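Local coordinates for protein probable chitinase A (Chromobacterium violaceum, PDB 4TX8) that probably hydrolyses chitin as a family 18 endochitinase, carrying a carbohydrate-binding module beside its TIM-barrel catalytic domain, at residues Arg168-Ala172 against Lys173-Val177; Gln197-Val200 against Asn201-Gly205. All blocks are in the same frame, centred on the assembly; numbering follows the deposited sequence. Where two conformers were deposited one is given.

Contact 1 (Arg168-Ala172 against Lys173-Val177)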
loop_
_atom_site.group_PDB
_atom_site.type_symbol
_atom_site.label_atom_id
_atom_site.label_comp_id
_atom_site.label_asym_id
_atom_site.label_seq_id
_atom_site.Cartn_x
_atom_site.Cartn_y
_atom_site.Cartn_z
ATOM N N ARG A 168 5.968 6.073 17.861
ATOM C CA ARG A 168 5.734 5.354 19.111
ATOM C C ARG A 168 4.260 5.395 19.513
ATOM O O ARG A 168 3.694 4.382 19.920
ATOM C CB ARG A 168 6.602 5.925 20.237
ATOM C CG ARG A 168 8.094 5.673 20.064
ATOM C CD ARG A 168 8.888 6.069 21.305
ATOM N NE ARG A 168 8.681 7.466 21.675
ATOM C CZ ARG A 168 8.204 7.868 22.849
ATOM N NH1 ARG A 168 8.047 9.162 23.097
ATOM N NH2 ARG A 168 7.888 6.977 23.782
ATOM N N ALA A 169 3.641 6.566 19.384
ATOM C CA ALA A 169 2.248 6.740 19.786
ATOM C C ALA A 169 1.310 5.890 18.936
ATOM O O ALA A 169 0.329 5.346 19.439
ATOM C CB ALA A 169 1.852 8.206 19.706
ATOM N N GLN A 170 1.613 5.777 17.647
ATOM C CA GLN A 170 0.815 4.940 16.757
ATOM C C GLN A 170 1.041 3.461 17.062
ATOM O O GLN A 170 0.107 2.658 17.031
ATOM C CB GLN A 170 1.140 5.235 15.291
ATOM C CG GLN A 170 0.629 6.583 14.787
ATOM C CD GLN A 170 -0.878 6.615 14.582
ATOM O OE1 GLN A 170 -1.581 5.645 14.866
ATOM N NE2 GLN A 170 -1.379 7.736 14.077
ATOM N N GLN A 171 2.286 3.107 17.364
ATOM C CA GLN A 171 2.609 1.734 17.729
ATOM C C GLN A 171 1.932 1.357 19.043
ATOM O O GLN A 171 1.473 0.230 19.211
ATOM C CB GLN A 171 4.125 1.548 17.819
ATOM C CG GLN A 171 4.810 1.589 16.454
ATOM C CD GLN A 171 6.321 1.681 16.549
ATOM O OE1 GLN A 171 6.864 2.137 17.555
ATOM N NE2 GLN A 171 7.007 1.248 15.498
ATOM N N ALA A 172 1.847 2.316 19.961
ATOM C CA ALA A 172 1.184 2.098 21.244
ATOM C C ALA A 172 -0.301 1.777 21.066
ATOM O O ALA A 172 -0.931 1.211 21.957
ATOM C CB ALA A 172 1.356 3.314 22.141
ATOM N N LYS A 173 -0.855 2.143 19.913
ATOM C CA LYS A 173 -2.253 1.855 19.608
ATOM C C LYS A 173 -2.393 0.592 18.762
ATOM O O LYS A 173 -3.473 0.293 18.257
ATOM C CB LYS A 173 -2.904 3.040 18.888
ATOM C CG LYS A 173 -2.990 4.302 19.729
ATOM C CD LYS A 173 -3.826 5.376 19.052
ATOM C CE LYS A 173 -2.987 6.599 18.706
ATOM N NZ LYS A 173 -3.821 7.729 18.203
ATOM N N GLY A 174 -1.295 -0.142 18.603
ATOM C CA GLY A 174 -1.324 -1.396 17.870
ATOM C C GLY A 174 -1.043 -1.293 16.381
ATOM O O GLY A 174 -1.095 -2.295 15.668
ATOM N N LYS A 175 -0.745 -0.089 15.901
ATOM C CA LYS A 175 -0.417 0.096 14.491
ATOM C C LYS A 175 1.037 -0.260 14.201
ATOM O O LYS A 175 1.900 -0.164 15.071
ATOM C CB LYS A 175 -0.681 1.540 14.047
ATOM C CG LYS A 175 -2.142 1.884 13.801
ATOM C CD LYS A 175 -2.820 2.402 15.058
ATOM C CE LYS A 175 -4.205 2.959 14.759
ATOM N NZ LYS A 175 -5.140 1.913 14.250
ATOM N N LYS A 176 1.299 -0.675 12.968
ATOM C CA LYS A 176 2.668 -0.837 12.494
ATOM C C LYS A 176 3.040 0.362 11.632
ATOM O O LYS A 176 2.208 0.876 10.882
ATOM C CB LYS A 176 2.829 -2.135 11.703
ATOM C CG LYS A 176 2.601 -3.391 12.523
ATOM C CD LYS A 176 3.631 -3.508 13.632
ATOM C CE LYS A 176 3.336 -4.691 14.531
ATOM N NZ LYS A 176 4.257 -4.741 15.700
ATOM N N VAL A 177 4.281 0.816 11.755
ATOM C CA VAL A 177 4.782 1.908 10.932
ATOM C C VAL A 177 6.026 1.436 10.195
ATOM O O VAL A 177 7.066 1.196 10.807
ATOM C CB VAL A 177 5.114 3.156 11.767
ATOM C CG1 VAL A 177 5.542 4.300 10.858
ATOM C CG2 VAL A 177 3.917 3.565 12.619
HETATM O O HOH W 1 2.591 -1.937 17.144
#

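Contact 2 (Gln197-Val200 against Asn201-Gly205)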
loop_
_atom_site.group_PDB
_atom_site.type_symbol
_atom_site.label_atom_id
_atom_site.label_comp_id
_atom_site.label_asym_id
_atom_site.label_seq_id
_atom_site.Cartn_x
_atom_site.Cartn_y
_atom_site.Cartn_z
ATOM N N GLN A 197 25.772 -4.781 1.074
ATOM C CA GLN A 197 26.199 -4.371 2.406
ATOM C C GLN A 197 25.788 -2.933 2.720
ATOM O O GLN A 197 25.360 -2.640 3.837
ATOM C CB GLN A 197 27.710 -4.539 2.558
ATOM C CG GLN A 197 28.152 -5.992 2.603
ATOM C CD GLN A 197 27.401 -6.791 3.652
ATOM O OE1 GLN A 197 26.706 -7.756 3.334
ATOM N NE2 GLN A 197 27.537 -6.392 4.911
ATOM N N ASN A 198 25.905 -2.041 1.739
ATOM C CA ASN A 198 25.477 -0.655 1.921
ATOM C C ASN A 198 23.972 -0.574 2.158
ATOM O O ASN A 198 23.502 0.203 2.989
ATOM C CB ASN A 198 25.860 0.198 0.710
ATOM C CG ASN A 198 27.353 0.453 0.620
ATOM O OD1 ASN A 198 28.077 0.326 1.607
ATOM N ND2 ASN A 198 27.818 0.827 -0.564
ATOM N N PHE A 199 23.230 -1.391 1.417
ATOM C CA PHE A 199 21.784 -1.521 1.577
ATOM C C PHE A 199 21.443 -1.928 3.001
ATOM O O PHE A 199 20.674 -1.255 3.686
ATOM C CB PHE A 199 21.240 -2.546 0.574
ATOM C CG PHE A 199 19.747 -2.753 0.634
ATOM C CD1 PHE A 199 19.196 -3.697 1.490
ATOM C CD2 PHE A 199 18.902 -2.035 -0.196
ATOM C CE1 PHE A 199 17.830 -3.904 1.534
ATOM C CE2 PHE A 199 17.534 -2.236 -0.158
ATOM C CZ PHE A 199 16.997 -3.175 0.707
ATOM N N VAL A 200 22.035 -3.033 3.437
ATOM C CA VAL A 200 21.773 -3.586 4.758
ATOM C C VAL A 200 22.135 -2.602 5.869
ATOM O O VAL A 200 21.311 -2.304 6.735
ATOM C CB VAL A 200 22.549 -4.901 4.963
ATOM C CG1 VAL A 200 22.528 -5.313 6.421
ATOM C CG2 VAL A 200 21.968 -5.998 4.080
ATOM N N ASN A 201 23.362 -2.090 5.831
ATOM C CA ASN A 201 23.850 -1.204 6.882
ATOM C C ASN A 201 23.074 0.109 6.977
ATOM O O ASN A 201 22.693 0.522 8.070
ATOM C CB ASN A 201 25.338 -0.910 6.680
ATOM C CG ASN A 201 26.209 -2.138 6.881
ATOM O OD1 ASN A 201 25.805 -3.101 7.534
ATOM N ND2 ASN A 201 27.415 -2.106 6.324
ATOM N N SER A 202 22.834 0.765 5.844
ATOM C CA SER A 202 22.172 2.066 5.877
ATOM C C SER A 202 20.719 1.944 6.343
ATOM O O SER A 202 20.245 2.775 7.118
ATOM C CB SER A 202 22.242 2.757 4.508
ATOM O OG SER A 202 21.516 2.049 3.519
ATOM N N LEU A 203 20.018 0.905 5.890
ATOM C CA LEU A 203 18.634 0.687 6.314
ATOM C C LEU A 203 18.554 0.318 7.791
ATOM O O LEU A 203 17.618 0.712 8.489
ATOM C CB LEU A 203 17.968 -0.401 5.474
ATOM C CG LEU A 203 17.204 0.083 4.242
ATOM C CD1 LEU A 203 16.683 -1.100 3.456
ATOM C CD2 LEU A 203 16.060 1.006 4.648
ATOM N N TYR A 204 19.537 -0.444 8.260
ATOM C CA TYR A 204 19.629 -0.780 9.672
ATOM C C TYR A 204 19.739 0.495 10.497
ATOM O O TYR A 204 19.092 0.631 11.531
ATOM C CB TYR A 204 20.823 -1.697 9.938
ATOM C CG TYR A 204 21.034 -2.022 11.398
ATOM C CD1 TYR A 204 20.272 -2.994 12.031
ATOM C CD2 TYR A 204 21.997 -1.357 12.143
ATOM C CE1 TYR A 204 20.462 -3.294 13.369
ATOM C CE2 TYR A 204 22.196 -1.647 13.476
ATOM C CZ TYR A 204 21.427 -2.617 14.085
ATOM O OH TYR A 204 21.625 -2.908 15.413
ATOM N N GLY A 205 20.553 1.434 10.023
ATOM C CA GLY A 205 20.709 2.715 10.688
ATOM C C GLY A 205 19.414 3.507 10.748
ATOM O O GLY A 205 19.093 4.112 11.769
#

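Contact 1 (Arg168-Ala172 against Lys173-Val177)
Gln170 and Lys175 lie across one another where helix 160-171 ends in a Schellman motif and the chain turns into strand 176-182 of the TIM barrel. The glutamine chain folds back at its second torsion (chi2 -73°), which brings the amide oxygen OE1 against the aliphatic part of the lysine, 3.5 Å from Lys175 CD. The meeting is one of amide oxygen and methylene; the two nitrogens are held elsewhere, Gln170 NE2 by the carbonyl of Leu126 and Lys175 NZ by those of Trp133 and Ala131. Behind them the carbonyl of Gln170 takes two backbone donors from opposite faces of its plane, Lys175 N and Lys173 N, both at 3.1 Å. Gly174, at positive phi, is the C-prime residue, and its N closes the inner bond to Gln171 O at 2.9 Å. Lys173 lays its methylenes along the last turn, with CG 3.5 Å from Ala169 O. Beneath the turn, the CG2 methyl of Val177 comes to 4.2 Å from Gln170 CB. Gln171 extends beyond CG to give its NE2 to Asp213 and to the carbonyl of Gly211. A water donates to both Gln171 O and Lys175 O, and beside this bridge Gln171 CA makes a nearly straight C-H...O contact with Lys175 O at 3.3 Å.

Contact 2 (Gln197-Val200 against Asn201-Gly205)
Within helix 193-210, one turn of alpha-helix sets Phe199 beneath Leu203 in a CH-pi contact. Methyl CD1 of Leu203 sits over one face of the phenyl ring, 3.8 Å from its centroid and displaced toward the rim, so that its closest ring atom is Phe199 CZ at 3.5 Å. The first torsion of Phe199, with CG anti to the backbone N (chi1 -179°), places the ring where the CD1 methyl of Leu203 covers one face. Both side chains also touch Leu181 of strand 176-182, while Phe199 reaches Ala238 of helix 230-246. The helix is the crossover of a beta-alpha-beta unit, linking strand 176-182 to strand 214-218 in the TIM barrel, and this apolar pair belongs to its barrel-facing side. On another side, Ser202 turns its hydroxyl back to the preceding turn: with chi1 at 65°, OG lies between the backbone N and the carbonyl carbon and donates to Asn198 O at 2.8 Å. The same oxygen accepts Ser202 N at 3.0 Å from the opposite face of the carbonyl plane, so two donors from a single residue grip it. Ser202 OG is also bonded to Val149 N, and Asn198 ND2 to the carbonyl of Asn146. The side chain of Asn201 folds back over the same turn, its CG 3.2 Å from Gln197 O; the backbone N of Asn201 makes a nearly straight hydrogen bond to that oxygen (N-H...O 169°).

Overall arrangement
From the N terminus of the catalytic domain, the chain reaches contact 1 at the end of helix 160-171, where a tight turn delivers it into strand 176-182. Contact 1 closes this turn before contact 2 opens on helix 193-210, the next helix along; contact 2 closes no loop, because it joins successive turns of one helix. The two are in series and neither encloses the other. Their centres are 24 Å apart, and their nearest atoms remain about 11 Å from each other. Strand 176-182 and the loop after it connect them: Val177 in contact 1 belongs to the strand's start, whereas Leu181, farther along, meets the apolar side of contact 2. The chain then passes to strand 214-218, which pairs parallel with strand 176-182.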